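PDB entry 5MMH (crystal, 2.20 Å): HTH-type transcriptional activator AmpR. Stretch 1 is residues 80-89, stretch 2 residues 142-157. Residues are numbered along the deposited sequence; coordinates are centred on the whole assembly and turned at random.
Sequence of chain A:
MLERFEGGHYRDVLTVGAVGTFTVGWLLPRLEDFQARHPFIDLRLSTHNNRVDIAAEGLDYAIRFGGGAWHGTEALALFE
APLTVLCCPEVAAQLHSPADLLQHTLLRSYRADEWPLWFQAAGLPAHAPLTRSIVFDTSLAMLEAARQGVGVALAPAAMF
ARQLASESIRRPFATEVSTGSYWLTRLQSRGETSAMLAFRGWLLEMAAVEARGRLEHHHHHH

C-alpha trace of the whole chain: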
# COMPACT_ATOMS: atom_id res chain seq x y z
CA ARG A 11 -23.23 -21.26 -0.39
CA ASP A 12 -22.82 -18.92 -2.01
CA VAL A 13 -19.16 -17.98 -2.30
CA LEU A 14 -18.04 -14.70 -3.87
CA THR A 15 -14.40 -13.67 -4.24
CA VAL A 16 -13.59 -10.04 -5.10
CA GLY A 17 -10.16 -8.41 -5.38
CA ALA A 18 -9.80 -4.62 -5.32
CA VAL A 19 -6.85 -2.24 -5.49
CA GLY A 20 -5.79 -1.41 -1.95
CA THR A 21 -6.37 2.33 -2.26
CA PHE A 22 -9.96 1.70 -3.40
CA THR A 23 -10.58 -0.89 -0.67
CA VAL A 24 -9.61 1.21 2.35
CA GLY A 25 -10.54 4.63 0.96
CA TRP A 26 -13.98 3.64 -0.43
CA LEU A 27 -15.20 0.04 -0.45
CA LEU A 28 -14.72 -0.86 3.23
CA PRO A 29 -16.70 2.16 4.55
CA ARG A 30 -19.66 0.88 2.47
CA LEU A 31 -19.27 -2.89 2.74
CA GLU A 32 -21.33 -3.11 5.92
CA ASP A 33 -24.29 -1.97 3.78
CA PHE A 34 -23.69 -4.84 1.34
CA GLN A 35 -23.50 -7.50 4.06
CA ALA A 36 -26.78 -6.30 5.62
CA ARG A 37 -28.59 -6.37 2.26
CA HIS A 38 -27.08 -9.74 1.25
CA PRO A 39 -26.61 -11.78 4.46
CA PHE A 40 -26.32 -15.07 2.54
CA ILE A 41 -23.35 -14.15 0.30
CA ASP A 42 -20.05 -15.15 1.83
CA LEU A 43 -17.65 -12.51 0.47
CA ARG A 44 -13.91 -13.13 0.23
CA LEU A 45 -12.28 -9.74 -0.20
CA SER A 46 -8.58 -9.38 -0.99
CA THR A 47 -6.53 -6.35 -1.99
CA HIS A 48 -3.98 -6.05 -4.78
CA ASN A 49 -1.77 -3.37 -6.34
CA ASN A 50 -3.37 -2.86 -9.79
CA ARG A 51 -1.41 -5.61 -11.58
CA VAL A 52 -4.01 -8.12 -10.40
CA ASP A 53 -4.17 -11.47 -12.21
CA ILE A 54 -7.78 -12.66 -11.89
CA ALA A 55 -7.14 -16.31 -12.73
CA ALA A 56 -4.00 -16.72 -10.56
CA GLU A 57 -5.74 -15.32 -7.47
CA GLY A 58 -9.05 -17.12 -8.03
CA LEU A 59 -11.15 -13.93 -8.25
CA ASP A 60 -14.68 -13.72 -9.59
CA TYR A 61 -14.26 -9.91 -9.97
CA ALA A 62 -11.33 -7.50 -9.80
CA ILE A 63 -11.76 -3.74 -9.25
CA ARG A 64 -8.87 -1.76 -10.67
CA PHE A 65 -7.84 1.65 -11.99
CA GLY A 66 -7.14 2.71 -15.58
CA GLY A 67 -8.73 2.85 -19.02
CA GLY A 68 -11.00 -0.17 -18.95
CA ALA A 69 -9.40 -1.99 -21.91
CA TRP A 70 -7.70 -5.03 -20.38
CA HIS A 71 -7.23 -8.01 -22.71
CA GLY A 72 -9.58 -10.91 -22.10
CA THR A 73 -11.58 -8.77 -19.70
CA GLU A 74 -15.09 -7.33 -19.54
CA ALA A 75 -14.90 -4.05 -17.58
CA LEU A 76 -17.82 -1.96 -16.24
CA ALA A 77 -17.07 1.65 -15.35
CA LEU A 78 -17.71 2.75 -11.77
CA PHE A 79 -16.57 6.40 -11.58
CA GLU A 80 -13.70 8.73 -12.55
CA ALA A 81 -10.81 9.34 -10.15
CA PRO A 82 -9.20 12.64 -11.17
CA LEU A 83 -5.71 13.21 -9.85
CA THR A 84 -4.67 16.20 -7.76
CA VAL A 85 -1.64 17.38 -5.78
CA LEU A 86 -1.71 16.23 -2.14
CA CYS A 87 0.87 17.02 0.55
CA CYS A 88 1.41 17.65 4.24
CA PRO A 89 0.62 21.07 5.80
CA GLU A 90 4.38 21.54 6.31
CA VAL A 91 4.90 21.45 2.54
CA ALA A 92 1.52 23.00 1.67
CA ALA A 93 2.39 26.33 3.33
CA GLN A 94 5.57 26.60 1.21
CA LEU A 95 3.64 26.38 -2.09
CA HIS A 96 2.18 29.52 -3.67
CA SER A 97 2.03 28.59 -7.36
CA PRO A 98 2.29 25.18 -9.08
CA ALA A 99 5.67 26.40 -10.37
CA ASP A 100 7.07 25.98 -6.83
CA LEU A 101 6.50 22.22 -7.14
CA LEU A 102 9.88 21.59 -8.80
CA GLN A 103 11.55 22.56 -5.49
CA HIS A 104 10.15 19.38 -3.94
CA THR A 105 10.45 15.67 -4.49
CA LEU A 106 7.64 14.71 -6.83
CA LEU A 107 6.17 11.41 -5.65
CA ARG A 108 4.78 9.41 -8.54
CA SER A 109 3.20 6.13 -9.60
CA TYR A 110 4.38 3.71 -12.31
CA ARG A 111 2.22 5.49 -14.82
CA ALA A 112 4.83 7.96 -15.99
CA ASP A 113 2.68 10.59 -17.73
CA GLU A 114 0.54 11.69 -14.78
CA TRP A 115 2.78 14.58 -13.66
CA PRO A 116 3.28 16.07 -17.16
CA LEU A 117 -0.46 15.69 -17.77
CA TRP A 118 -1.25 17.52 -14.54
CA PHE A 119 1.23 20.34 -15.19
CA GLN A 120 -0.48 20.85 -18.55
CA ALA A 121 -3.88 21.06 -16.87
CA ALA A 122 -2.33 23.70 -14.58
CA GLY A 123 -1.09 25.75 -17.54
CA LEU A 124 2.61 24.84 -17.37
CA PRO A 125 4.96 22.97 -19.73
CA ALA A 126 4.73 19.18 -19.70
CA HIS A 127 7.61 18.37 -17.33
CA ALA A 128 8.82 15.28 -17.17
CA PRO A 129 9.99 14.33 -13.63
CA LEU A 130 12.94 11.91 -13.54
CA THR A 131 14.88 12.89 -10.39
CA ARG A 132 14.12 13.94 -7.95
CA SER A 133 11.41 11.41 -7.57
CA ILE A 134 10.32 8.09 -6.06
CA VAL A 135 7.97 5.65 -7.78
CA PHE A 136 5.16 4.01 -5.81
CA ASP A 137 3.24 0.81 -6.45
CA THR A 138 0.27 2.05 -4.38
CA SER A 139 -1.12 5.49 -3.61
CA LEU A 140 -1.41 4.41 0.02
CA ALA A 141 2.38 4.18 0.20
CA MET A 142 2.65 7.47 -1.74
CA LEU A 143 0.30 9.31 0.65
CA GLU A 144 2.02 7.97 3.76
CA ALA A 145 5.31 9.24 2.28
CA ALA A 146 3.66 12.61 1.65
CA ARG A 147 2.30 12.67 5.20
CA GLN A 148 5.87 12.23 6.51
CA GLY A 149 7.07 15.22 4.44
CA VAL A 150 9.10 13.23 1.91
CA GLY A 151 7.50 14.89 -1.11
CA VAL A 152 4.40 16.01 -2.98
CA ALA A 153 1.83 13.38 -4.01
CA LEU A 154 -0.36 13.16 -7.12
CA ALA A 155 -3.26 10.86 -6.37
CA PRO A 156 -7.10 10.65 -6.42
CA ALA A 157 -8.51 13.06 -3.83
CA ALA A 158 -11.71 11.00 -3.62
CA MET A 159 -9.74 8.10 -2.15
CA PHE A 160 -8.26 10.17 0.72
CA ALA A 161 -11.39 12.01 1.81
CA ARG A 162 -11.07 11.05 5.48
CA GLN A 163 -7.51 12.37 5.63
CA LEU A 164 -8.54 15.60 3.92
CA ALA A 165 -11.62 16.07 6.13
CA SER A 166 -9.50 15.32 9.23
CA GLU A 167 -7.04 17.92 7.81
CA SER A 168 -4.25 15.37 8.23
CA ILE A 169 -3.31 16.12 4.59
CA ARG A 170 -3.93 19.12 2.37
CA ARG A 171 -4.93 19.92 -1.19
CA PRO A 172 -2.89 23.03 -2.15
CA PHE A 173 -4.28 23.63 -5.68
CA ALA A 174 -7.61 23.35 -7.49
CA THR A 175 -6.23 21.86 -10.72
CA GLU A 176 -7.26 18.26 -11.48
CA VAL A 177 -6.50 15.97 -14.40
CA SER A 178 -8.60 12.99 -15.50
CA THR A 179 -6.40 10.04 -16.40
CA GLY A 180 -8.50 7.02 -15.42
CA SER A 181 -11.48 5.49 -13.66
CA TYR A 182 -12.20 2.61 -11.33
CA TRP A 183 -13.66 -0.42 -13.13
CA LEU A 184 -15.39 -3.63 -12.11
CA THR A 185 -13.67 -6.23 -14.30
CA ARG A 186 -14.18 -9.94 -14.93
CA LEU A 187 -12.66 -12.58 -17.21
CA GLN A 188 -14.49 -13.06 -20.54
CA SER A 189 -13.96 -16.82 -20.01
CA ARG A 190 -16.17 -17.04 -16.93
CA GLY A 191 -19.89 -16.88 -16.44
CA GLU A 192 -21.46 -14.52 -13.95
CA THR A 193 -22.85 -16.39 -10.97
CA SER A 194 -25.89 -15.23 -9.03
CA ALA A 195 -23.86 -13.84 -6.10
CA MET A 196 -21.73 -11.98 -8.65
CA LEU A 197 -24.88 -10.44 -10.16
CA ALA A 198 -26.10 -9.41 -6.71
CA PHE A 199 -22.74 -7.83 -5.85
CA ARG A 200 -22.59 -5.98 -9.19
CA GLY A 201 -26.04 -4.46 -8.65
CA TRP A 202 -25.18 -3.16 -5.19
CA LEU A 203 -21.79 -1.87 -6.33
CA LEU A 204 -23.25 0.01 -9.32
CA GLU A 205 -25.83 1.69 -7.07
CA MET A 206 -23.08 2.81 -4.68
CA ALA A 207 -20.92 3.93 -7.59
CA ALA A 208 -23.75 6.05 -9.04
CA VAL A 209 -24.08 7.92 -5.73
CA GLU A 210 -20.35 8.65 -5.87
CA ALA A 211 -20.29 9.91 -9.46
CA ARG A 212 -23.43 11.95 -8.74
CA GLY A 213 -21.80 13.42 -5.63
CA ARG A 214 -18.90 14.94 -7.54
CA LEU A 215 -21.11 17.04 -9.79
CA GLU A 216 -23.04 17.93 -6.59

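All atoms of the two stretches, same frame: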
# COMPACT_ATOMS: atom_id res chain seq x y z
N GLU A 80 -14.99 8.09 -12.33
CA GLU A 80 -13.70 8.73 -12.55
C GLU A 80 -12.96 8.97 -11.24
O GLU A 80 -13.57 9.21 -10.19
CB GLU A 80 -13.86 10.10 -13.24
CG GLU A 80 -14.23 10.13 -14.70
CD GLU A 80 -14.45 11.55 -15.23
OE1 GLU A 80 -13.46 12.30 -15.36
OE2 GLU A 80 -15.62 11.94 -15.50
N ALA A 81 -11.64 8.95 -11.30
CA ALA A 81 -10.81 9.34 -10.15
C ALA A 81 -9.79 10.35 -10.64
O ALA A 81 -8.64 9.99 -10.94
CB ALA A 81 -10.15 8.13 -9.49
N PRO A 82 -10.17 11.63 -10.73
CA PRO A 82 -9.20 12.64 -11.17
C PRO A 82 -8.09 12.77 -10.15
O PRO A 82 -8.29 12.59 -8.94
CB PRO A 82 -10.03 13.93 -11.24
CG PRO A 82 -11.46 13.49 -11.13
CD PRO A 82 -11.45 12.23 -10.35
N LEU A 83 -6.92 13.10 -10.65
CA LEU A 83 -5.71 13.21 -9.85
C LEU A 83 -5.46 14.66 -9.46
O LEU A 83 -5.62 15.57 -10.28
CB LEU A 83 -4.50 12.67 -10.63
CG LEU A 83 -4.53 11.20 -11.02
CD1 LEU A 83 -3.21 10.79 -11.65
CD2 LEU A 83 -4.83 10.34 -9.81
N THR A 84 -5.05 14.87 -8.21
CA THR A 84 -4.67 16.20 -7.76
C THR A 84 -3.43 16.12 -6.88
O THR A 84 -3.05 15.04 -6.40
CB THR A 84 -5.82 16.88 -7.00
OG1 THR A 84 -5.66 18.30 -7.09
CG2 THR A 84 -5.86 16.45 -5.53
N VAL A 85 -2.81 17.27 -6.65
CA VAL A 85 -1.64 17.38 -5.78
C VAL A 85 -2.08 17.29 -4.33
O VAL A 85 -2.98 18.02 -3.90
CB VAL A 85 -0.88 18.69 -6.06
CG1 VAL A 85 0.06 18.98 -4.93
CG2 VAL A 85 -0.13 18.60 -7.38
N LEU A 86 -1.43 16.41 -3.56
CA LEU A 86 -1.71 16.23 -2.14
C LEU A 86 -0.39 16.23 -1.38
O LEU A 86 0.59 15.64 -1.83
CB LEU A 86 -2.48 14.93 -1.88
CG LEU A 86 -3.87 14.86 -2.53
CD1 LEU A 86 -4.42 13.45 -2.45
CD2 LEU A 86 -4.82 15.83 -1.84
N CYS A 87 -0.37 16.89 -0.22
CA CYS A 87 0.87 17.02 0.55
C CYS A 87 0.55 17.32 2.00
O CYS A 87 -0.61 17.55 2.37
CB CYS A 87 1.76 18.11 -0.03
SG CYS A 87 1.01 19.75 -0.08
N CYS A 88 1.59 17.30 2.84
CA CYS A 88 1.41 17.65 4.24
C CYS A 88 1.30 19.16 4.42
O CYS A 88 1.72 19.93 3.55
CB CYS A 88 2.57 17.09 5.08
SG CYS A 88 4.18 17.82 4.74
N PRO A 89 0.70 19.62 5.53
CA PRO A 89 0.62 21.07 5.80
C PRO A 89 1.97 21.77 5.77
O PRO A 89 2.10 22.86 5.19
CB PRO A 89 -0.02 21.14 7.19
CG PRO A 89 -0.72 19.84 7.36
CD PRO A 89 0.05 18.82 6.59
N MET A 142 2.33 6.11 -1.30
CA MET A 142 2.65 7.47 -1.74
C MET A 142 2.10 8.52 -0.78
O MET A 142 2.75 9.55 -0.54
CB MET A 142 2.11 7.70 -3.15
CG MET A 142 2.36 9.10 -3.67
SD MET A 142 1.33 9.58 -5.09
CE MET A 142 1.81 8.38 -6.34
N LEU A 143 0.90 8.30 -0.23
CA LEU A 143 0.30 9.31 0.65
C LEU A 143 0.92 9.29 2.04
O LEU A 143 1.08 10.34 2.67
CB LEU A 143 -1.21 9.12 0.74
CG LEU A 143 -1.98 10.08 -0.17
CD1 LEU A 143 -1.72 11.52 0.25
CD2 LEU A 143 -1.61 9.88 -1.64
N GLU A 144 1.24 8.09 2.53
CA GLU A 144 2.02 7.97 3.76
C GLU A 144 3.38 8.66 3.63
O GLU A 144 3.81 9.37 4.54
CB GLU A 144 2.19 6.49 4.12
CG GLU A 144 3.04 6.26 5.36
CD GLU A 144 2.39 6.75 6.64
OE1 GLU A 144 3.13 7.01 7.62
OE2 GLU A 144 1.14 6.84 6.68
N ALA A 145 4.06 8.50 2.48
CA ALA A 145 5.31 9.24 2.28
C ALA A 145 5.07 10.74 2.28
O ALA A 145 5.86 11.50 2.84
CB ALA A 145 5.97 8.83 0.96
N ALA A 146 3.97 11.18 1.67
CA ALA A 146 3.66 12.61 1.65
C ALA A 146 3.32 13.11 3.04
O ALA A 146 3.74 14.20 3.42
CB ALA A 146 2.50 12.88 0.69
N ARG A 147 2.56 12.33 3.81
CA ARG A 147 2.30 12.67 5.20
C ARG A 147 3.60 12.98 5.95
O ARG A 147 3.69 13.98 6.67
CB ARG A 147 1.56 11.52 5.89
CG ARG A 147 1.00 11.88 7.28
CD ARG A 147 -0.47 11.93 7.23
NE ARG A 147 -1.08 10.61 7.36
CZ ARG A 147 -2.38 10.36 7.46
NH1 ARG A 147 -2.80 9.12 7.59
NH2 ARG A 147 -3.26 11.36 7.38
N GLN A 148 4.60 12.10 5.81
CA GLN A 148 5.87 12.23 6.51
C GLN A 148 6.80 13.28 5.90
O GLN A 148 7.98 13.32 6.26
CB GLN A 148 6.57 10.87 6.56
CG GLN A 148 6.04 9.95 7.65
CD GLN A 148 6.52 8.51 7.51
OE1 GLN A 148 7.71 8.25 7.30
NE2 GLN A 148 5.60 7.56 7.64
N GLY A 149 6.30 14.10 4.97
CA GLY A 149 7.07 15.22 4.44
C GLY A 149 8.10 14.87 3.39
O GLY A 149 8.89 15.73 3.01
N VAL A 150 8.09 13.63 2.89
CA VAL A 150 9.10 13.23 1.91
C VAL A 150 8.93 13.98 0.59
O VAL A 150 9.92 14.29 -0.08
CB VAL A 150 9.02 11.71 1.73
CG1 VAL A 150 10.01 11.24 0.72
CG2 VAL A 150 9.25 11.01 3.10
N GLY A 151 7.71 14.28 0.19
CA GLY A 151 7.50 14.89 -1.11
C GLY A 151 6.05 15.27 -1.34
O GLY A 151 5.24 15.30 -0.41
N VAL A 152 5.73 15.56 -2.59
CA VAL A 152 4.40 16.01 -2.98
C VAL A 152 3.75 14.90 -3.80
O VAL A 152 4.31 14.45 -4.80
CB VAL A 152 4.47 17.33 -3.77
CG1 VAL A 152 3.24 17.50 -4.60
CG2 VAL A 152 4.56 18.49 -2.79
N ALA A 153 2.55 14.48 -3.37
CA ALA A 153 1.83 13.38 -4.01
C ALA A 153 0.88 13.87 -5.10
O ALA A 153 0.39 15.00 -5.08
CB ALA A 153 1.02 12.59 -2.97
N LEU A 154 0.62 12.98 -6.06
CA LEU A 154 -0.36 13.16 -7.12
C LEU A 154 -1.20 11.90 -7.15
O LEU A 154 -0.73 10.83 -7.57
CB LEU A 154 0.32 13.42 -8.46
CG LEU A 154 -0.56 13.49 -9.72
CD1 LEU A 154 -1.57 14.63 -9.62
CD2 LEU A 154 0.32 13.63 -10.95
N ALA A 155 -2.45 12.01 -6.71
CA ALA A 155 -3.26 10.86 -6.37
C ALA A 155 -4.73 11.27 -6.45
O ALA A 155 -5.04 12.46 -6.56
CB ALA A 155 -2.90 10.33 -4.97
N PRO A 156 -5.66 10.30 -6.39
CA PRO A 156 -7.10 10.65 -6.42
C PRO A 156 -7.56 11.19 -5.07
O PRO A 156 -7.52 10.48 -4.06
CB PRO A 156 -7.78 9.31 -6.75
CG PRO A 156 -6.70 8.42 -7.29
CD PRO A 156 -5.44 8.85 -6.57
N ALA A 157 -8.02 12.44 -5.06
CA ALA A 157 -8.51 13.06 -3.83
C ALA A 157 -9.65 12.25 -3.22
O ALA A 157 -9.76 12.13 -2.00
CB ALA A 157 -8.99 14.49 -4.08
O HOH W 1 -8.03 14.45 -7.06
O HOH W 2 4.21 16.42 1.49

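Contact between residues 80-89 and 142-157 of AmpR, two stretches of one chain that meet as neighbouring antiparallel strands, with the N-to-C directions of strands 83-86 and 153-156 at 137° and their axes approaching to 4.3 Å. Four backbone hydrogen bonds, in two reciprocal pairs, hold the strands together. T84 N donates to A155 O (2.9 Å) and A155 N returns a bond to T84 O (3.1 Å); two residues along, L86 N donates to A153 O (2.8 Å) and A153 N to L86 O (2.7 Å). The last is the most bent, with an N-H...O angle of 146°, against 171° for the bond from T84 N. Between these pairs lies V85 opposite L154, a non-hydrogen-bonded pair whose CA atoms are 4.6 Å apart. Here the backbones come close enough for CA-H...O contacts: V85 CA lies 3.2 Å from A153 O, and L154 CA lies 3.4 Å from T84 O. The carbonyls of A155 and A153 thus each face an amide and the CA of the residue before it, since L83 CA is also 3.4 Å from A155 O.

Beyond each end of the ladder, water takes over. Continuing the register would set A157 N against P82 O, but these atoms are 3.9 Å apart and water 1 fills the gap, donating to P82 O (2.7 Å from the water oxygen) and accepting from A157 N (2.8 Å from it); P82 O also receives a CA-H...O contact from P156 CA at 3.4 Å. At the other end, water 2 accepts from C88 N (3.1 Å) and donates to A146 O (3.0 Å) and G151 O (2.4 Å), tying the start of one helix to the end of another and to the loop that follows it.

The side chains of T84, L86, A153 and A155 share one face of the sheet. L86, in the m, t rotamer, has the largest area covered by the other stretch: its CB lies 4.1 Å from L143 CD1 and 4.3 Å from A153 CB, and its CD1 reaches to 4.3 Å from A155 CB. L86 thus reaches both alanines of the partner strand on this face. The CA-to-CB bond of L143 points sideways relative to stretch 1, but the end of the side chain comes nearer, bringing the helix against this face. T84 CG2 touches A157 CB at 4.0 Å, while T84 OG1 is hydrogen-bonded elsewhere in the structure.

V85 and L154 occupy the opposite face. V85 CG1 packs on V152 CG1 at 3.5 Å, and L154 CD1 reaches L83 CB at 3.7 Å, so both contacts run diagonally across the register. L83 CD2 also meets P156 CD at 3.6 Å, and A81 CB meets P156 CB at 3.8 Å. Within stretch 2, a weak hydrogen bond from L154 N to M142 SD (3.6 Å) links strand to helix.

C88, the N-cap of the helix beginning at P89, points toward stretch 2. Its CB lies 3.5 Å from A146 O, and its SG, which caps a backbone N just past the stretch, is 3.9 Å from G149 CA.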